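Manganese lipoxygenase (Gaeumannomyces graminis, PDB 5FX8) oxygenates linoleic and alpha-linolenic acids to 11S- and 13R-hydroperoxy fatty acids, using a catalytic manganese ion. Local coordinates at residues Glu117-Ala120 with Asp121-Arg125; Phe128-Leu131 with Asp132-Ala135; Leu523-Glu526 with Arg527-Val530; Val533-Leu536 with Ala537-Asn540. One frame throughout, in Å; residues are numbered along the deposited sequence.

Contact 1: residues Glu117-Ala120 with Asp121-Arg125; sequences ETFA and DITSR. With NAG (2-acetamido-2-deoxy-beta-D-glucopyranose), chain K.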
# COMPACT_ATOMS: atom_id res chain seq x y z
N GLU A 117 -15.14 12.85 -9.20
CA GLU A 117 -14.75 14.10 -9.84
C GLU A 117 -14.08 13.84 -11.18
O GLU A 117 -14.40 14.48 -12.18
CB GLU A 117 -13.83 14.90 -8.92
CG GLU A 117 -14.49 15.42 -7.63
CD GLU A 117 -13.45 15.84 -6.55
OE1 GLU A 117 -12.24 15.80 -6.86
OE2 GLU A 117 -13.83 16.17 -5.40
N THR A 118 -13.15 12.88 -11.20
CA THR A 118 -12.46 12.55 -12.44
C THR A 118 -13.46 12.20 -13.54
O THR A 118 -13.33 12.66 -14.68
CB THR A 118 -11.51 11.38 -12.19
OG1 THR A 118 -10.60 11.72 -11.14
CG2 THR A 118 -10.74 11.06 -13.44
N PHE A 119 -14.45 11.37 -13.21
CA PHE A 119 -15.41 10.95 -14.22
C PHE A 119 -16.26 12.11 -14.70
O PHE A 119 -16.59 12.21 -15.89
CB PHE A 119 -16.29 9.83 -13.68
CG PHE A 119 -17.18 9.19 -14.71
CD1 PHE A 119 -16.65 8.56 -15.83
CD2 PHE A 119 -18.56 9.17 -14.54
CE1 PHE A 119 -17.47 7.96 -16.76
CE2 PHE A 119 -19.37 8.56 -15.46
CZ PHE A 119 -18.83 7.95 -16.57
N ALA A 120 -16.63 13.01 -13.78
CA ALA A 120 -17.38 14.17 -14.22
C ALA A 120 -16.57 14.99 -15.21
O ALA A 120 -17.09 15.43 -16.24
CB ALA A 120 -17.80 15.00 -13.01
N ASP A 121 -15.27 15.16 -14.95
CA ASP A 121 -14.42 15.90 -15.86
C ASP A 121 -14.30 15.23 -17.23
O ASP A 121 -14.50 15.86 -18.27
CB ASP A 121 -13.05 16.08 -15.22
CG ASP A 121 -12.12 16.90 -16.06
OD1 ASP A 121 -12.26 18.14 -16.06
OD2 ASP A 121 -11.24 16.31 -16.72
N ILE A 122 -13.97 13.94 -17.24
CA ILE A 122 -13.82 13.24 -18.51
C ILE A 122 -15.12 13.31 -19.30
O ILE A 122 -15.13 13.67 -20.48
CB ILE A 122 -13.40 11.78 -18.27
CG1 ILE A 122 -12.02 11.75 -17.61
CG2 ILE A 122 -13.36 11.04 -19.53
CD1 ILE A 122 -11.51 10.36 -17.43
N THR A 123 -16.23 12.96 -18.66
CA THR A 123 -17.51 12.99 -19.35
C THR A 123 -17.79 14.37 -19.90
O THR A 123 -18.23 14.51 -21.05
CB THR A 123 -18.63 12.56 -18.42
OG1 THR A 123 -18.43 11.19 -18.03
CG2 THR A 123 -19.96 12.71 -19.12
N SER A 124 -17.50 15.40 -19.12
CA SER A 124 -17.76 16.75 -19.60
C SER A 124 -16.89 17.10 -20.80
O SER A 124 -17.27 17.95 -21.60
CB SER A 124 -17.52 17.75 -18.49
OG SER A 124 -16.14 17.80 -18.25
N ARG A 125 -15.72 16.49 -20.94
CA ARG A 125 -14.87 16.79 -22.08
C ARG A 125 -15.15 15.89 -23.26
O ARG A 125 -14.36 15.86 -24.20
CB ARG A 125 -13.40 16.70 -21.69
CG ARG A 125 -12.94 17.78 -20.74
CD ARG A 125 -11.64 17.38 -20.09
NE ARG A 125 -11.15 18.40 -19.16
CZ ARG A 125 -10.21 19.29 -19.46
NH1 ARG A 125 -9.65 19.29 -20.66
NH2 ARG A 125 -9.84 20.18 -18.56
C1 NAG K . -18.54 7.46 -7.08
C2 NAG K . -17.98 6.34 -7.92
C3 NAG K . -18.80 5.08 -7.71
C4 NAG K . -18.85 4.74 -6.23
C5 NAG K . -19.41 5.93 -5.49
C6 NAG K . -19.41 5.74 -4.00
C7 NAG K . -16.96 6.48 -10.14
C8 NAG K . -17.12 6.99 -11.53
N2 NAG K . -17.97 6.73 -9.31
O3 NAG K . -18.20 3.99 -8.38
O4 NAG K . -19.66 3.60 -6.02
O5 NAG K . -18.59 7.08 -5.74
O6 NAG K . -19.86 6.94 -3.39
O7 NAG K . -15.98 5.85 -9.80
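Phe119 and Thr123 meet one turn apart in the last turns of the alpha-helix 86-124, where a hydroxyl bonds back to the backbone and lies over an aromatic face. Thr123 OG1 donates to Phe119 O at 3.0 Å. The same carbonyl accepts Thr123 N, and the two donors come from opposite faces of its plane, giving the oxygen a double grip. The hydroxyl also lies 3.5 Å above the Phe119 ring, over its centre. Two torsions bring this about: Phe119 CG stands anti to its own nitrogen (chi1 -172°), while Thr123 OG1 sits beside the backbone N (chi1 -64°), which turns the hydroxyl back toward the preceding turn. On the buried side Thr118 and Ile122 run alongside each other, pointing the same way, Thr118 CG2 touching Ile122 CD1; Thr118 OG1 is bound to Glu114 O.

Further out, Phe119 reaches the helix 526-539 through Glu526, Arg527 and Val530. A glycan N-acetylglucosamine sets its acetamide methyl C8 3.7 Å from Phe119 CB, and is also hydrogen-bonded to Tyr112 OH of the second subunit. The helix closes as Arg125 leaves helical geometry and turns back on Asp121 in a salt bridge, Arg125 NE lying 3.2 Å from Asp121 OD2.

Contact 2: residues Phe128-Leu131 with Asp132-Ala135; sequences FKTL and DDFA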
# COMPACT_ATOMS: atom_id res chain seq x y z
N PHE A 128 -13.30 9.73 -24.42
CA PHE A 128 -12.05 9.37 -25.07
C PHE A 128 -12.32 9.24 -26.56
O PHE A 128 -13.05 8.34 -26.98
CB PHE A 128 -11.48 8.05 -24.54
CG PHE A 128 -11.15 8.06 -23.08
CD1 PHE A 128 -10.81 9.23 -22.44
CD2 PHE A 128 -11.19 6.88 -22.35
CE1 PHE A 128 -10.52 9.23 -21.11
CE2 PHE A 128 -10.88 6.88 -21.01
CZ PHE A 128 -10.55 8.05 -20.39
N LYS A 129 -11.72 10.12 -27.34
CA LYS A 129 -11.71 9.96 -28.79
C LYS A 129 -10.40 9.40 -29.31
O LYS A 129 -10.38 8.86 -30.41
CB LYS A 129 -11.99 11.30 -29.48
CG LYS A 129 -13.04 12.12 -28.79
CD LYS A 129 -12.51 13.49 -28.41
CE LYS A 129 -13.63 14.38 -27.94
NZ LYS A 129 -14.33 13.73 -26.82
N THR A 130 -9.31 9.55 -28.57
CA THR A 130 -8.01 9.07 -29.00
C THR A 130 -7.25 8.61 -27.76
O THR A 130 -7.66 8.87 -26.64
CB THR A 130 -7.24 10.15 -29.77
OG1 THR A 130 -5.94 9.66 -30.09
CG2 THR A 130 -7.10 11.41 -28.95
N LEU A 131 -6.13 7.92 -27.97
CA LEU A 131 -5.36 7.43 -26.82
C LEU A 131 -4.82 8.55 -25.95
O LEU A 131 -4.54 8.33 -24.78
CB LEU A 131 -4.21 6.53 -27.27
CG LEU A 131 -4.29 5.02 -27.03
CD1 LEU A 131 -5.56 4.44 -27.56
CD2 LEU A 131 -3.16 4.33 -27.70
N ASP A 132 -4.68 9.76 -26.48
CA ASP A 132 -4.09 10.83 -25.69
C ASP A 132 -5.06 11.36 -24.65
O ASP A 132 -4.64 11.90 -23.63
CB ASP A 132 -3.62 11.98 -26.59
CG ASP A 132 -3.02 11.51 -27.86
OD1 ASP A 132 -1.89 11.10 -27.84
OD2 ASP A 132 -3.68 11.55 -28.89
N ASP A 133 -6.37 11.21 -24.89
CA ASP A 133 -7.36 11.66 -23.91
C ASP A 133 -7.31 10.85 -22.63
O ASP A 133 -7.89 11.26 -21.63
CB ASP A 133 -8.77 11.61 -24.49
CG ASP A 133 -8.91 12.41 -25.76
OD1 ASP A 133 -8.21 13.44 -25.86
OD2 ASP A 133 -9.69 12.01 -26.66
N PHE A 134 -6.63 9.70 -22.64
CA PHE A 134 -6.43 8.97 -21.40
C PHE A 134 -5.66 9.79 -20.38
O PHE A 134 -5.75 9.49 -19.20
CB PHE A 134 -5.70 7.67 -21.67
CG PHE A 134 -6.59 6.52 -21.93
CD1 PHE A 134 -7.11 5.77 -20.89
CD2 PHE A 134 -6.94 6.18 -23.22
CE1 PHE A 134 -7.95 4.70 -21.13
CE2 PHE A 134 -7.78 5.11 -23.46
CZ PHE A 134 -8.28 4.37 -22.42
N ALA A 135 -4.95 10.82 -20.80
CA ALA A 135 -4.28 11.67 -19.83
C ALA A 135 -5.28 12.46 -18.99
O ALA A 135 -4.95 12.86 -17.88
CB ALA A 135 -3.31 12.62 -20.53
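Asp133 folds back under the start of its own turn and gathers the backbone N-H groups of two successive residues on one carboxylate oxygen. Lys129 N reaches Asp133 OD2 at 2.9 Å, on the anti lone pair, and Thr130 N reaches it at 3.1 Å from above the carboxylate plane. With CG beside its own nitrogen (chi1 -56°), the aspartate points into the bend of the chain. A second, separate bond joins Thr130 OG1 to Asp132 OD2 at 3.2 Å, again from above the carboxylate plane.

Backbone bonds of the i to i+3 kind, Asp133 N to Thr130 O and Phe134 N to Leu131 O, give the segment 132-135 its 3-10 character.

The aromatic component is a face-to-face stack of Phe128 and Phe134, with centroids 4.3 Å apart and planes inclined by 29°. Phe128 CE2 lies over the Phe134 ring, displaced toward its rim. Leu131 O meets Phe134 in plane at its edge, while Phe128 CD1 and CE1 lie near Asp133 CB and O.

The turn belongs to the connection between helices 86-124 and 161-166. Phe128 N bonds to Glu526 OE2 at the start of helix 526-539, and Phe134 packs on Leu493, Leu520 and Leu523 of the loops nearby.

Contact 3: residues Leu523-Glu526 with Arg527-Val530; sequences LPNE and RQAV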
# COMPACT_ATOMS: atom_id res chain seq x y z
N LEU A 523 -9.29 -1.22 -24.93
CA LEU A 523 -9.04 -0.55 -23.68
C LEU A 523 -10.35 -0.27 -22.95
O LEU A 523 -11.41 -0.27 -23.56
CB LEU A 523 -8.28 0.75 -23.93
CG LEU A 523 -6.84 0.60 -24.40
CD1 LEU A 523 -6.24 1.93 -24.64
CD2 LEU A 523 -6.08 -0.10 -23.31
N PRO A 524 -10.32 -0.02 -21.65
CA PRO A 524 -11.57 0.30 -20.96
C PRO A 524 -12.18 1.60 -21.46
O PRO A 524 -11.49 2.49 -21.98
CB PRO A 524 -11.13 0.42 -19.50
CG PRO A 524 -9.67 0.70 -19.56
CD PRO A 524 -9.20 -0.12 -20.70
N ASN A 525 -13.48 1.73 -21.28
CA ASN A 525 -14.14 2.98 -21.57
C ASN A 525 -13.94 3.95 -20.40
O ASN A 525 -13.27 3.64 -19.43
CB ASN A 525 -15.61 2.74 -21.87
CG ASN A 525 -16.36 2.21 -20.70
OD1 ASN A 525 -16.18 2.65 -19.57
ND2 ASN A 525 -17.22 1.25 -20.94
N GLU A 526 -14.55 5.12 -20.48
CA GLU A 526 -14.29 6.15 -19.47
C GLU A 526 -14.62 5.66 -18.06
O GLU A 526 -13.83 5.86 -17.13
CB GLU A 526 -15.09 7.40 -19.80
CG GLU A 526 -14.72 8.05 -21.13
CD GLU A 526 -15.24 7.31 -22.36
OE1 GLU A 526 -15.99 6.32 -22.23
OE2 GLU A 526 -14.88 7.73 -23.47
N ARG A 527 -15.77 5.04 -17.89
CA ARG A 527 -16.19 4.59 -16.57
C ARG A 527 -15.28 3.47 -16.07
O ARG A 527 -14.90 3.43 -14.89
CB ARG A 527 -17.64 4.13 -16.64
CG ARG A 527 -18.09 3.37 -15.44
CD ARG A 527 -19.04 4.18 -14.64
NE ARG A 527 -20.27 4.37 -15.37
CZ ARG A 527 -21.34 5.00 -14.90
NH1 ARG A 527 -21.32 5.50 -13.67
NH2 ARG A 527 -22.42 5.12 -15.65
N GLN A 528 -14.93 2.55 -16.96
CA GLN A 528 -14.10 1.43 -16.58
C GLN A 528 -12.70 1.88 -16.23
O GLN A 528 -12.08 1.35 -15.30
CB GLN A 528 -14.10 0.40 -17.71
CG GLN A 528 -15.48 -0.07 -18.06
CD GLN A 528 -15.56 -0.86 -19.33
OE1 GLN A 528 -14.90 -0.55 -20.32
NE2 GLN A 528 -16.39 -1.88 -19.32
N ALA A 529 -12.19 2.88 -16.96
CA ALA A 529 -10.86 3.43 -16.72
C ALA A 529 -10.81 4.16 -15.39
O ALA A 529 -9.84 4.01 -14.63
CB ALA A 529 -10.49 4.38 -17.85
N VAL A 530 -11.83 4.96 -15.10
CA VAL A 530 -11.91 5.60 -13.80
C VAL A 530 -12.00 4.55 -12.71
O VAL A 530 -11.50 4.74 -11.60
CB VAL A 530 -13.10 6.58 -13.75
CG1 VAL A 530 -13.26 7.16 -12.40
CG2 VAL A 530 -12.86 7.68 -14.72
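Asn525 and Gln528 exchange hydrogen bonds in a capping box at the N terminus of helix 526-539, each side chain serving the other's backbone. Asn525 is the N-cap: its OD1 accepts Gln528 N at 2.9 Å, with the donor tilted 28° from the carbonyl plane. In return, Gln528 OE1 takes Asn525 N at 2.9 Å in its carbonyl plane, on a lone pair, in an almost straight bond of 176°.

The conformations explain how both ends are reached. Asn525 CG lies between its backbone nitrogen and carbonyl carbon (chi1 64°), which swings the amide forward over the first helical turn. Gln528 instead sets CG beside its own nitrogen and then extends, so that its amide travels back to the residue preceding the helix. The two side chains cross at about a right angle, yet their amide planes are nearly parallel and stacked. The two reciprocal bonds bring the amides face to face.

Pro524 adds an apolar contact: its CB meets Gln528 CB at 3.5 Å, and its CG approaches Ala529 CB. The first helical bonds then follow, Ala529 N to Asn525 O and Val530 N to Glu526 O.

Pro524 and Gln528 both pack on Tyr501, and Ala529 touches Leu493. Arg527 packs on Ala105 of the second subunit, and Val530 lies against Ala115 of helix 86-124 in its own chain.

Contact 4: residues Val533-Leu536 with Ala537-Asn540; sequences VSLL and ARFN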
# COMPACT_ATOMS: atom_id res chain seq x y z
N VAL A 533 -8.44 3.12 -12.16
CA VAL A 533 -7.61 4.02 -11.39
C VAL A 533 -8.13 4.14 -9.96
O VAL A 533 -7.34 4.32 -9.04
CB VAL A 533 -7.48 5.39 -12.09
CG1 VAL A 533 -6.55 6.27 -11.32
CG2 VAL A 533 -6.90 5.20 -13.42
N SER A 534 -9.42 3.96 -9.75
CA SER A 534 -9.99 4.13 -8.42
C SER A 534 -9.67 2.95 -7.51
O SER A 534 -9.39 3.13 -6.32
CB SER A 534 -11.48 4.34 -8.52
OG SER A 534 -12.05 4.48 -7.23
N LEU A 535 -9.69 1.73 -8.06
CA LEU A 535 -9.25 0.56 -7.29
C LEU A 535 -7.76 0.62 -6.96
O LEU A 535 -7.34 0.36 -5.81
CB LEU A 535 -9.59 -0.69 -8.09
CG LEU A 535 -9.10 -2.00 -7.48
CD1 LEU A 535 -9.79 -2.32 -6.16
CD2 LEU A 535 -9.30 -3.08 -8.48
N LEU A 536 -6.92 0.95 -7.94
CA LEU A 536 -5.49 1.00 -7.66
C LEU A 536 -5.17 2.15 -6.70
O LEU A 536 -4.33 2.01 -5.80
CB LEU A 536 -4.71 1.10 -8.97
CG LEU A 536 -5.09 0.05 -10.02
CD1 LEU A 536 -4.25 0.11 -11.28
CD2 LEU A 536 -4.99 -1.28 -9.39
N ALA A 537 -5.88 3.27 -6.82
CA ALA A 537 -5.73 4.31 -5.82
C ALA A 537 -6.15 3.81 -4.45
O ALA A 537 -5.61 4.25 -3.44
CB ALA A 537 -6.54 5.55 -6.21
N ARG A 538 -7.11 2.89 -4.38
CA ARG A 538 -7.47 2.34 -3.09
C ARG A 538 -6.43 1.37 -2.54
O ARG A 538 -6.48 1.06 -1.35
CB ARG A 538 -8.83 1.67 -3.19
CG ARG A 538 -9.98 2.54 -2.68
CD ARG A 538 -11.29 1.91 -3.02
NE ARG A 538 -11.67 2.13 -4.41
CZ ARG A 538 -12.26 1.22 -5.14
NH1 ARG A 538 -12.51 0.03 -4.62
NH2 ARG A 538 -12.60 1.48 -6.39
N PHE A 539 -5.50 0.89 -3.38
CA PHE A 539 -4.37 0.14 -2.82
C PHE A 539 -3.30 1.04 -2.18
O PHE A 539 -2.44 0.54 -1.46
CB PHE A 539 -3.71 -0.73 -3.88
CG PHE A 539 -4.58 -1.83 -4.41
CD1 PHE A 539 -5.72 -2.22 -3.76
CD2 PHE A 539 -4.22 -2.50 -5.57
CE1 PHE A 539 -6.48 -3.23 -4.26
CE2 PHE A 539 -4.99 -3.52 -6.06
CZ PHE A 539 -6.11 -3.88 -5.40
N ASN A 540 -3.35 2.33 -2.43
CA ASN A 540 -2.39 3.29 -1.90
C ASN A 540 -2.87 3.81 -0.55
O ASN A 540 -4.04 3.66 -0.18
CB ASN A 540 -2.20 4.44 -2.89
CG ASN A 540 -0.96 5.25 -2.62
OD1 ASN A 540 0.09 4.72 -2.33
ND2 ASN A 540 -1.10 6.55 -2.71
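Ala537 bonds back to Val533 near the end of the alpha-helix 526-539, where it runs close to the manganese site of the lipoxygenase fold. Ala537 N donates to Val533 O at 2.9 Å, an ordinary helical bond, and its methyl lies against the same carbonyl.

Arg538 comes next. Besides the backbone bond to Ser534 O, its side chain bends at chi3 and curls back along the helix. NH2 then donates to Ser534 OG at 3.2 Å, nearly straight at 169°, with the hydroxyl at the edge of the guanidinium and in its plane. Ser534 meets it because OG stands anti to the backbone N (chi1 179°). Leu535 CA lies over one guanidinium face, 3.6 Å above its plane and toward its rim, and Phe342 of helix 342-346 makes a cation-pi contact with the group.

Phe539 touches two leucines. Its N bonds to Leu536 O at 2.9 Å and only weakly to Leu535 O. Its ring is touched at CE1 by Leu535 CD1 and at CE2 by Leu536 CD2. The carbonyl oxygen of Leu535 sits over one ring face, 3.6 Å above its plane and offset toward the rim. The side chain also comes within about 4 Å of those of the manganese ligands Asn482 and Val618, which makes it a second-shell neighbour of the metal.

Asn540 follows, its side-chain ND2 hydrogen-bonded to Ser145 O.

In the fold
From the N terminus, contact 1 comes at the end of helix 86-124 and contact 2 shortly afterwards in the turn that follows; contacts 3 and 4 occupy the start and end of helix 526-539, some 390 residues later. All four are local and succeed one another in series, so none encloses or crosses another and none closes a long loop. Their surfaces nevertheless meet in space. Ile122 packs on Phe128 and Glu526, bringing contacts 1, 2 and 3 together, and Phe134 CZ lies against Pro524 O. Contact 4 touches neither contact 1 nor contact 2, yet its shared helix leads from this outer cluster toward the manganese site.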